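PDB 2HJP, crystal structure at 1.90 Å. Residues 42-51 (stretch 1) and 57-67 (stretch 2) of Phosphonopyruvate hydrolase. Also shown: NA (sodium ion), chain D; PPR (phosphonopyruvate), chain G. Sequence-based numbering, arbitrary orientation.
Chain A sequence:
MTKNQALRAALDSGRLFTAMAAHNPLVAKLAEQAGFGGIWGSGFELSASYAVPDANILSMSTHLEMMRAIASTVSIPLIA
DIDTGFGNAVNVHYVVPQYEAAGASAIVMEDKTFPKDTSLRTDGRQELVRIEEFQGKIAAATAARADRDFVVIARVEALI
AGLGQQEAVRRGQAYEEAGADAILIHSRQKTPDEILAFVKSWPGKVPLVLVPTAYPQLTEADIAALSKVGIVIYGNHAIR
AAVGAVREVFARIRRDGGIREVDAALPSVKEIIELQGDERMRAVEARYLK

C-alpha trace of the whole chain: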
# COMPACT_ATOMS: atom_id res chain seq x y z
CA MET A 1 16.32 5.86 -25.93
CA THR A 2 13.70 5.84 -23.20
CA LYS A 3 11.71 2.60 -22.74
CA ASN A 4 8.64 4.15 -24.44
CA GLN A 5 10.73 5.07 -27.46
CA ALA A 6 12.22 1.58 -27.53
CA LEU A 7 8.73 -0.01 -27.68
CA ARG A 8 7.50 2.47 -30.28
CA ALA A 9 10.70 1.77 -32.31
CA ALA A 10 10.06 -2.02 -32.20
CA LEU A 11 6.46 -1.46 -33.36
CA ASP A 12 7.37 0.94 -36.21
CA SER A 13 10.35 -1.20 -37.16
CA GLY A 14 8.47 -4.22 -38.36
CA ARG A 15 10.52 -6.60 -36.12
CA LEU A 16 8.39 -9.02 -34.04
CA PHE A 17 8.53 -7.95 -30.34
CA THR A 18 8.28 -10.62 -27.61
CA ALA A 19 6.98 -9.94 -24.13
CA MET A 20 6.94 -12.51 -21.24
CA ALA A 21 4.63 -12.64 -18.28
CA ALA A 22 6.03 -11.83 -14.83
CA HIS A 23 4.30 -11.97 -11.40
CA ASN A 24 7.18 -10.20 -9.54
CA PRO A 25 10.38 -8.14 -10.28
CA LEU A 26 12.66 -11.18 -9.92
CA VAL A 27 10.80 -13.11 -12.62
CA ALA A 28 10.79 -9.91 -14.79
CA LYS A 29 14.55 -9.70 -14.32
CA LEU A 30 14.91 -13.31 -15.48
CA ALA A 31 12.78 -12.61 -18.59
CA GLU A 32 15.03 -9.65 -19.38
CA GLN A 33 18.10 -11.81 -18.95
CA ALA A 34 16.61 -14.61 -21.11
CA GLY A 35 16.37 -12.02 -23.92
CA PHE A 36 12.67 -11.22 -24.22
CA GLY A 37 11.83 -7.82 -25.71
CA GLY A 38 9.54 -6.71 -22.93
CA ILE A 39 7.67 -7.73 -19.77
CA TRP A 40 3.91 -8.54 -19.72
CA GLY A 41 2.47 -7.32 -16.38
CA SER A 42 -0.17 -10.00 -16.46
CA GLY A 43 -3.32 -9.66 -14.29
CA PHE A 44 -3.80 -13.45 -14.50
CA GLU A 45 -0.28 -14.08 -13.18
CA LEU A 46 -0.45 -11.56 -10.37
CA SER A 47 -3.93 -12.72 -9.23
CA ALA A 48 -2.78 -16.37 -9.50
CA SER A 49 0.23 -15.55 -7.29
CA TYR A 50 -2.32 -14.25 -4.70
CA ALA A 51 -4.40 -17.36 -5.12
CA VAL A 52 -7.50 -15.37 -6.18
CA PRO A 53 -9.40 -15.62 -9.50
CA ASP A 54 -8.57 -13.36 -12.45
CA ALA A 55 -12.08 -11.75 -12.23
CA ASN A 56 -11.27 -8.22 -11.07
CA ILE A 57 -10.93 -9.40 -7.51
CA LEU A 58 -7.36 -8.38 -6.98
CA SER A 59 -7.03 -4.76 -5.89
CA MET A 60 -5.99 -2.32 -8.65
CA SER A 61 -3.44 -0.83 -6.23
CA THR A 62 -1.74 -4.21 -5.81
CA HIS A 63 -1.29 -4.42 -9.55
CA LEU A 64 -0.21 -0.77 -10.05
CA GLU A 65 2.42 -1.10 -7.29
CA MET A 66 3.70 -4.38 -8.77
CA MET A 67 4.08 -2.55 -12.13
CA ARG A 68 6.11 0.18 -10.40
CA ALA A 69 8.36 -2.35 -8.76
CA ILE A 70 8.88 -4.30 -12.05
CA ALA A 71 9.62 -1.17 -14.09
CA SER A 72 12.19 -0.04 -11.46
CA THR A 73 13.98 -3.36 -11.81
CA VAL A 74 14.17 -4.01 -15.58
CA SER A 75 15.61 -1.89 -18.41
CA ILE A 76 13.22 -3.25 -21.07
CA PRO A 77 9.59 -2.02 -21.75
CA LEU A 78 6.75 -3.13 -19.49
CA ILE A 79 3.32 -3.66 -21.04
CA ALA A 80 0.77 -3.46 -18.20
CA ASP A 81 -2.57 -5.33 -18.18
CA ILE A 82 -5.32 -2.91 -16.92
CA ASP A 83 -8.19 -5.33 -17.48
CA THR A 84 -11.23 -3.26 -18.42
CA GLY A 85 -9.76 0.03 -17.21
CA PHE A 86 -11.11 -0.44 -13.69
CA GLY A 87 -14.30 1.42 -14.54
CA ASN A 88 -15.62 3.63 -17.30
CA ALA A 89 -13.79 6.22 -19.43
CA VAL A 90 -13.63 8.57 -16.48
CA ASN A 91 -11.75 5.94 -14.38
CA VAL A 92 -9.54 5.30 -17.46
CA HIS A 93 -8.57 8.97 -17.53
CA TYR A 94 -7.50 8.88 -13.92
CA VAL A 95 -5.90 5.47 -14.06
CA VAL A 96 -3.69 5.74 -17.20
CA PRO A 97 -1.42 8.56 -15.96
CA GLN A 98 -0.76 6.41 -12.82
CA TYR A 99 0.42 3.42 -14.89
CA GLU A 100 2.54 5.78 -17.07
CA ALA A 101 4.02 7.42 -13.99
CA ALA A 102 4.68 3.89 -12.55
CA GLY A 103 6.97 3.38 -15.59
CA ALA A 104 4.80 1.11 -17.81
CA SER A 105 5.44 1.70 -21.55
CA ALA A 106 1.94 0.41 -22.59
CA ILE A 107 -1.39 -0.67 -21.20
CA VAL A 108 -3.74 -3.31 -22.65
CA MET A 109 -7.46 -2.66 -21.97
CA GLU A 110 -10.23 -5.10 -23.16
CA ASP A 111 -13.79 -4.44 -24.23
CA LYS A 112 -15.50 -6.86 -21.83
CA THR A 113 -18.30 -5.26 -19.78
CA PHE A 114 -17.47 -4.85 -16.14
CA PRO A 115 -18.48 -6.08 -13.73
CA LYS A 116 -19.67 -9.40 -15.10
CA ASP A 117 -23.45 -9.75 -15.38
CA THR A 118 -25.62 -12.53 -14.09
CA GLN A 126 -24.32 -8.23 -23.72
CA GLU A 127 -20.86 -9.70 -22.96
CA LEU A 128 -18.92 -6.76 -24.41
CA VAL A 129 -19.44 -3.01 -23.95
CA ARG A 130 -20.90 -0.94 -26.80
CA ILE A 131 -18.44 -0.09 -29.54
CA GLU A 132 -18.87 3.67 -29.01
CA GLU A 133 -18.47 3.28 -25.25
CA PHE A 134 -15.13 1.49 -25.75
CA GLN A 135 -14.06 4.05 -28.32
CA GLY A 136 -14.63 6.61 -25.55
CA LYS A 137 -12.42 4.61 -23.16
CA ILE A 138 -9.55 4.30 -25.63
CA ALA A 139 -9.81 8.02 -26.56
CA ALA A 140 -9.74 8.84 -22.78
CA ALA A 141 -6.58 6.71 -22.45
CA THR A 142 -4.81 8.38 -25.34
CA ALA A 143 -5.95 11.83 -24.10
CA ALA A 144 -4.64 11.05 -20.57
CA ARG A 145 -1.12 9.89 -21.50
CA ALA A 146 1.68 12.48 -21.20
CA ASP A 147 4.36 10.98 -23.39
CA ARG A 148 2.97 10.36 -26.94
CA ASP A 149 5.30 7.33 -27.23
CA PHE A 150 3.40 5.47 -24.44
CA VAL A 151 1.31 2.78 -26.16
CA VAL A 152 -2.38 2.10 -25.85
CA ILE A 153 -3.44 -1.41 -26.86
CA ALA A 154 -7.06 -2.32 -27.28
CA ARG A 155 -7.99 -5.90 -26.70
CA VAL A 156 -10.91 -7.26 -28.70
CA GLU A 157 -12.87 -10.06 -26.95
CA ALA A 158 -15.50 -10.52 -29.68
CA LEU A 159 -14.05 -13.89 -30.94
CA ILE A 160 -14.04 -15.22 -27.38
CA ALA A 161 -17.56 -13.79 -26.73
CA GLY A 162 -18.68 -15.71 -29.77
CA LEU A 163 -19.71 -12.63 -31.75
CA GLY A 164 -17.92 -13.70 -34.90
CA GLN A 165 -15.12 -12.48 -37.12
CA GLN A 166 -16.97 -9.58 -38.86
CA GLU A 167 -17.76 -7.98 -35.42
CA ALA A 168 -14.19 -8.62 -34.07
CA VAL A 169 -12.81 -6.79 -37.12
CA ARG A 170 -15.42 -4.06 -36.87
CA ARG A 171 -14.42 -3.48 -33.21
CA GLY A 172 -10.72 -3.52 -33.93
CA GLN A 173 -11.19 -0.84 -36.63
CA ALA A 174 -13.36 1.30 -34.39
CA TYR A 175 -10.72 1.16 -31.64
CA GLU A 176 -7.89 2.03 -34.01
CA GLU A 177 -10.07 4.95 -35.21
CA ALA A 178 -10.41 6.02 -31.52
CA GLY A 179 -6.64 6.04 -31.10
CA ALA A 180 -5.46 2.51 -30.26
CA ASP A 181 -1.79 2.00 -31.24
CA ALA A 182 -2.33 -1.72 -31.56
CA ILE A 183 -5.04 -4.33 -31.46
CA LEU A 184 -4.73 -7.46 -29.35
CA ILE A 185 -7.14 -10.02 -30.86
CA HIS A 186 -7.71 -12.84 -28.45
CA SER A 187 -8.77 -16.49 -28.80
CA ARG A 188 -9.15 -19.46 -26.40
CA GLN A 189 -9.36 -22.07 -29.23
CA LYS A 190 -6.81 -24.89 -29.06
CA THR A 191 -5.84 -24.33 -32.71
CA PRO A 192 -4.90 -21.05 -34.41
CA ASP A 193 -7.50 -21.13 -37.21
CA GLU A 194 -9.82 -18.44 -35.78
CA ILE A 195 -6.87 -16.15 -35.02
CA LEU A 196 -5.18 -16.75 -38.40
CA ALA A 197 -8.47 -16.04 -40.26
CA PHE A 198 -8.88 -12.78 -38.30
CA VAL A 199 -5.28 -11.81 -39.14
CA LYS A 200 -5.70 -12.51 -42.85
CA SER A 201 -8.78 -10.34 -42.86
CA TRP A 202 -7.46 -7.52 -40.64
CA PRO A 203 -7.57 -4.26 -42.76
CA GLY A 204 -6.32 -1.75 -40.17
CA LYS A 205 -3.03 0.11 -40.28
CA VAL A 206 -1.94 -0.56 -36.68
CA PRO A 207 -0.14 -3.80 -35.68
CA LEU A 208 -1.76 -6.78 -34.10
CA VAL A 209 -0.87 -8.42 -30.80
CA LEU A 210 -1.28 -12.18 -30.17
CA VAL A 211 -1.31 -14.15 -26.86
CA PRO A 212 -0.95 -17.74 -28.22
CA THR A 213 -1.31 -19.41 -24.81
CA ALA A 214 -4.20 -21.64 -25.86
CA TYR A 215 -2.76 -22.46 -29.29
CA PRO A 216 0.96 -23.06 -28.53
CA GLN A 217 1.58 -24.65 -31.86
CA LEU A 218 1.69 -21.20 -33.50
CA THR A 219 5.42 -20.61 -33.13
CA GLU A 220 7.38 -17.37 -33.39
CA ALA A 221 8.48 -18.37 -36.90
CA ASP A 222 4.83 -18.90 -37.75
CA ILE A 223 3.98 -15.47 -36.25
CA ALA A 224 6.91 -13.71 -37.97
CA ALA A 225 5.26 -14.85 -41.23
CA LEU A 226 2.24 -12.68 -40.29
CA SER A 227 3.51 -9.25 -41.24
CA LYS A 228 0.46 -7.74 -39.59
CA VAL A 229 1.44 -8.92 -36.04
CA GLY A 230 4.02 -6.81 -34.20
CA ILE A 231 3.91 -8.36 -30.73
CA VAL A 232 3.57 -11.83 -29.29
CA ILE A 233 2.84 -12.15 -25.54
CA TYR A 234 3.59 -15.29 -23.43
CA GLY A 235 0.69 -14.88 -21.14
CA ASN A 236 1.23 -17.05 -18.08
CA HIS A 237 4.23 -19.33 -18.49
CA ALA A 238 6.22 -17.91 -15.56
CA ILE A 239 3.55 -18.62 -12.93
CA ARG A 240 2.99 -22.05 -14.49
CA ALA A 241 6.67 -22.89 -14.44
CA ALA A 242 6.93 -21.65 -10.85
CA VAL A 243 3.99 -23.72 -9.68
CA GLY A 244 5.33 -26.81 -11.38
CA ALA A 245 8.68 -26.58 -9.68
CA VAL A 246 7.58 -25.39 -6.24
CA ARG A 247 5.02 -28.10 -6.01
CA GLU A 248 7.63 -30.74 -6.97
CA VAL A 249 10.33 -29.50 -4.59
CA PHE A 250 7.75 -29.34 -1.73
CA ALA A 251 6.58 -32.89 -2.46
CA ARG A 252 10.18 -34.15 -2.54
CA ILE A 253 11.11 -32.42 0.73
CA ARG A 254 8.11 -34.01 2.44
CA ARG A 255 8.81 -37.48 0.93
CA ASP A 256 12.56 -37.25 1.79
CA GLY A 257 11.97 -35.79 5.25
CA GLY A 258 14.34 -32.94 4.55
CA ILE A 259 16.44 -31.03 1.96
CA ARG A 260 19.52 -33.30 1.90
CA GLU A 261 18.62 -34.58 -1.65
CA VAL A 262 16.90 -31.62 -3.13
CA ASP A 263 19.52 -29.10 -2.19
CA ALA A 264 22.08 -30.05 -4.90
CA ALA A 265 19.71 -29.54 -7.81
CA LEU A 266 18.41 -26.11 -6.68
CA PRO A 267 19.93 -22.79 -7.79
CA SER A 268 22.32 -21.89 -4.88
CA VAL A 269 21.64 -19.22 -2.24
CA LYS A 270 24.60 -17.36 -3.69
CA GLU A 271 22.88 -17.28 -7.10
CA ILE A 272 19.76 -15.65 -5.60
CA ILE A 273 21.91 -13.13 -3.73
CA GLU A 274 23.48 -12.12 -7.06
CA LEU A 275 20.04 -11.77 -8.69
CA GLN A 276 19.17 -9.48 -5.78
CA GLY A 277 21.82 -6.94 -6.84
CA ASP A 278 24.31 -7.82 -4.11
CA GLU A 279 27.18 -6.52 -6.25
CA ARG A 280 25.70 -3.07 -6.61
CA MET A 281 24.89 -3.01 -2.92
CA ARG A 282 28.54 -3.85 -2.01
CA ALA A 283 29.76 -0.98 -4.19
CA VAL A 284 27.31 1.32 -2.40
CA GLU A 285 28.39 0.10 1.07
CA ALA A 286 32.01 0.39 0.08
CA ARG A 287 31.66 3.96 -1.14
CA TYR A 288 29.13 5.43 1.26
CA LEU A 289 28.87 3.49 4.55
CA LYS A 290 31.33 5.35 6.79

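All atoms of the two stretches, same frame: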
# COMPACT_ATOMS: atom_id res chain seq x y z
N SER A 42 1.02 -9.17 -16.46
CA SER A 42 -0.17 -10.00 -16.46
C SER A 42 -1.10 -9.94 -15.22
O SER A 42 -0.67 -10.18 -14.12
CB SER A 42 0.31 -11.47 -16.60
OG SER A 42 -0.84 -12.32 -16.53
N GLY A 43 -2.38 -9.63 -15.42
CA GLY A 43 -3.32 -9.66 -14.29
C GLY A 43 -3.60 -11.12 -13.86
O GLY A 43 -3.84 -11.41 -12.71
N PHE A 44 -3.54 -12.06 -14.81
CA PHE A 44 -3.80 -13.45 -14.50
C PHE A 44 -2.66 -13.95 -13.59
O PHE A 44 -2.89 -14.61 -12.53
CB PHE A 44 -3.81 -14.28 -15.82
CG PHE A 44 -3.98 -15.77 -15.57
CD1 PHE A 44 -5.24 -16.30 -15.32
CD2 PHE A 44 -2.87 -16.60 -15.49
CE1 PHE A 44 -5.39 -17.67 -14.99
CE2 PHE A 44 -3.00 -17.94 -15.18
CZ PHE A 44 -4.29 -18.47 -14.92
N GLU A 45 -1.43 -13.67 -14.00
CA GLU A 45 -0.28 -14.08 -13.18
C GLU A 45 -0.26 -13.45 -11.80
O GLU A 45 -0.02 -14.15 -10.82
CB GLU A 45 1.04 -13.77 -13.84
CG GLU A 45 1.36 -14.74 -15.00
CD GLU A 45 2.78 -15.27 -14.93
OE1 GLU A 45 3.56 -14.72 -14.09
OE2 GLU A 45 3.12 -16.19 -15.70
N LEU A 46 -0.51 -12.14 -11.70
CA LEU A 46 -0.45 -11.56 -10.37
C LEU A 46 -1.63 -12.09 -9.51
O LEU A 46 -1.43 -12.44 -8.35
CB LEU A 46 -0.51 -10.03 -10.46
CG LEU A 46 -0.33 -9.32 -9.16
CD1 LEU A 46 1.00 -9.66 -8.55
CD2 LEU A 46 -0.45 -7.84 -9.41
N SER A 47 -2.84 -12.19 -10.06
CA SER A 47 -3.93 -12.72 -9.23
C SER A 47 -3.63 -14.19 -8.89
O SER A 47 -3.91 -14.65 -7.80
CB SER A 47 -5.32 -12.57 -9.95
OG SER A 47 -5.22 -13.30 -11.15
N ALA A 48 -3.06 -14.96 -9.82
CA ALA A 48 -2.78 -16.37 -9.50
C ALA A 48 -1.77 -16.42 -8.35
O ALA A 48 -1.89 -17.26 -7.43
CB ALA A 48 -2.22 -17.10 -10.75
N SER A 49 -0.79 -15.52 -8.35
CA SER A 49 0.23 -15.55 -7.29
C SER A 49 -0.37 -15.22 -5.89
O SER A 49 0.16 -15.63 -4.86
CB SER A 49 1.39 -14.61 -7.65
OG SER A 49 1.04 -13.26 -7.47
N TYR A 50 -1.54 -14.59 -5.90
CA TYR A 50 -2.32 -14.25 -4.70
C TYR A 50 -3.37 -15.29 -4.46
O TYR A 50 -4.13 -15.19 -3.53
CB TYR A 50 -3.00 -12.87 -4.88
CG TYR A 50 -2.05 -11.78 -4.39
CD1 TYR A 50 -2.01 -11.42 -3.02
CD2 TYR A 50 -1.14 -11.17 -5.25
CE1 TYR A 50 -1.07 -10.47 -2.55
CE2 TYR A 50 -0.18 -10.19 -4.78
CZ TYR A 50 -0.16 -9.87 -3.45
OH TYR A 50 0.73 -8.93 -2.99
N ALA A 51 -3.43 -16.31 -5.31
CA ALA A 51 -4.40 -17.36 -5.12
C ALA A 51 -5.84 -16.85 -5.10
O ALA A 51 -6.65 -17.25 -4.23
CB ALA A 51 -4.08 -18.20 -3.76
N ILE A 57 -10.83 -9.31 -8.95
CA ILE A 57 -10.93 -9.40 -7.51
C ILE A 57 -9.74 -8.75 -6.89
O ILE A 57 -9.85 -8.08 -5.90
CB ILE A 57 -11.03 -10.87 -7.07
CG1 ILE A 57 -12.42 -11.38 -7.45
CG2 ILE A 57 -10.73 -10.98 -5.54
CD1 ILE A 57 -12.61 -12.88 -7.33
N LEU A 58 -8.58 -8.95 -7.50
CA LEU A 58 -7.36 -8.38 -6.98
C LEU A 58 -7.43 -6.86 -7.00
O LEU A 58 -7.89 -6.28 -7.97
CB LEU A 58 -6.20 -8.84 -7.87
CG LEU A 58 -4.82 -8.51 -7.36
CD1 LEU A 58 -4.39 -9.49 -6.20
CD2 LEU A 58 -3.91 -8.60 -8.55
N SER A 59 -7.02 -6.21 -5.92
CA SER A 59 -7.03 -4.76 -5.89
C SER A 59 -6.24 -4.09 -7.05
O SER A 59 -5.20 -4.55 -7.45
CB SER A 59 -6.44 -4.33 -4.55
OG SER A 59 -5.83 -3.05 -4.60
N MET A 60 -6.73 -2.98 -7.58
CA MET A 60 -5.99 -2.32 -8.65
C MET A 60 -4.64 -1.79 -8.11
O MET A 60 -3.67 -1.75 -8.81
CB MET A 60 -6.75 -1.11 -9.19
CG MET A 60 -6.00 -0.55 -10.31
SD MET A 60 -5.72 1.13 -10.02
CE MET A 60 -6.96 1.58 -11.08
N SER A 61 -4.66 -1.33 -6.86
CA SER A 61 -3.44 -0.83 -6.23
C SER A 61 -2.32 -1.93 -6.15
O SER A 61 -1.11 -1.68 -6.37
CB SER A 61 -3.85 -0.33 -4.84
OG SER A 61 -2.72 0.10 -4.16
N THR A 62 -2.72 -3.16 -5.90
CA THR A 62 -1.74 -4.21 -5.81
C THR A 62 -1.07 -4.35 -7.19
O THR A 62 0.16 -4.45 -7.28
CB THR A 62 -2.39 -5.52 -5.38
OG1 THR A 62 -2.83 -5.39 -4.01
CG2 THR A 62 -1.41 -6.68 -5.48
N HIS A 63 -1.87 -4.28 -8.24
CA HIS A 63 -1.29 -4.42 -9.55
C HIS A 63 -0.42 -3.20 -9.97
O HIS A 63 0.76 -3.35 -10.42
CB HIS A 63 -2.42 -4.71 -10.56
CG HIS A 63 -1.93 -4.86 -11.98
ND1 HIS A 63 -1.85 -3.80 -12.86
CD2 HIS A 63 -1.44 -5.94 -12.64
CE1 HIS A 63 -1.33 -4.22 -14.01
NE2 HIS A 63 -1.07 -5.51 -13.90
N LEU A 64 -0.93 -2.01 -9.71
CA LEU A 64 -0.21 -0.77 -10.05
C LEU A 64 1.11 -0.75 -9.31
O LEU A 64 2.15 -0.46 -9.92
CB LEU A 64 -1.08 0.47 -9.68
CG LEU A 64 -0.28 1.79 -9.77
CD1 LEU A 64 0.12 2.02 -11.25
CD2 LEU A 64 -1.17 2.98 -9.29
N GLU A 65 1.12 -1.10 -8.01
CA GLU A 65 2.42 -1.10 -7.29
C GLU A 65 3.39 -2.19 -7.80
O GLU A 65 4.59 -1.97 -7.83
CB GLU A 65 2.18 -1.21 -5.77
CG GLU A 65 1.46 0.04 -5.27
CD GLU A 65 2.18 1.39 -5.76
OE1 GLU A 65 3.42 1.57 -5.67
OE2 GLU A 65 1.49 2.31 -6.18
N MET A 66 2.86 -3.34 -8.21
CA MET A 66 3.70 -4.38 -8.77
C MET A 66 4.28 -3.83 -10.08
O MET A 66 5.41 -4.18 -10.40
CB MET A 66 2.88 -5.68 -9.06
CG MET A 66 3.78 -6.82 -9.65
SD MET A 66 5.34 -7.03 -8.72
CE MET A 66 4.64 -7.92 -7.26
N MET A 67 3.53 -3.05 -10.86
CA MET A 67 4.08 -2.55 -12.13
C MET A 67 5.23 -1.61 -11.82
O MET A 67 6.27 -1.63 -12.49
CB MET A 67 3.04 -1.82 -13.01
CG MET A 67 1.87 -2.72 -13.49
SD MET A 67 2.40 -4.26 -14.34
CE MET A 67 2.20 -5.50 -13.09
NA NA D . 3.36 -11.83 -6.95
C1 PPR G . -3.39 -11.95 -18.62
O1 PPR G . -2.24 -12.54 -18.76
O2' PPR G . -3.81 -11.50 -17.58
C2 PPR G . -4.19 -11.84 -19.88
C3 PPR G . -4.23 -12.71 -20.94
O2 PPR G . -4.95 -10.75 -19.92
P PPR G . -5.46 -14.04 -20.54
O1P PPR G . -6.81 -13.29 -20.44
O2P PPR G . -4.99 -14.68 -19.20
O3P PPR G . -5.45 -14.92 -21.70

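The most unusual feature of this contact is how much of it converges on a single methyl group. L46 CD2 lies 3.6 Å from L58 CD2, 3.5 Å from H63 CA, 4.0 Å from M66 CB and 4.0 Å from T62 O, so one carbon touches four residues of the other stretch. No hydrogen bond crosses between the stretches; the 383 Å² they bury together is held by van der Waals packing.

The backbones cross widely spaced, and side chains of the first stretch reach across to side-chain and backbone atoms of the second. Helix 43-49 and helix 60-67 run at 111° to each other, and their axes come no closer than 10.9 Å. The nearest CA pairs are S47 CA to L58 CA at 6.0 Å and L46 CA to H63 CA at 7.2 Å, so the first helix approaches both the loop before the second helix and that helix's opening turns. L46 points its CA-to-CB bond toward the second stretch and, with chi1 t and chi2 p, inserts CD2 among these residues.

L58 provides the second apolar centre. Its two methyls diverge: CD2 meets L46 CD2, while CD1 sits 3.7 Å from Y50 CG. The tyrosine ring also receives T62, with Y50 CE2 3.8 Å from T62 CG2. Both methyl groups approach the ring obliquely. Beside L46, H63 CD2 comes within 4.5 Å of G43 CA; the histidine's CA-to-CB bond points sideways, but the end of its side chain comes nearer. Both ring nitrogens are hydrogen-bonded outside the two stretches, and H63 meets G43 and L46 through carbon atoms.

Some polar groups cap their own helices. S42 caps the first helix: E45 N donates to S42 OG at 2.9 Å with an N-H...acceptor angle of 174°, nearly linear. S59 occupies the equivalent position in the second helix, but its bond from T62 N to S59 OG is weak, at 3.4 Å and 151°. The first helix ends in a Schellman motif, in which A51 adopts positive phi (58°) and A51 N donates to A48 O at 2.8 Å.

The same helix also binds ligands. S42 OG donates to phosphonopyruvate O1 at 2.6 Å, and F44 N donates to its O2' at 2.8 Å, so the capping hydroxyl accepts from the helix while donating to the substrate of this hydrolase. Near the other end, S49 OG donates to L46 O at 2.7 Å and coordinates the sodium ion NA at 2.8 Å, its oxygen serving both roles.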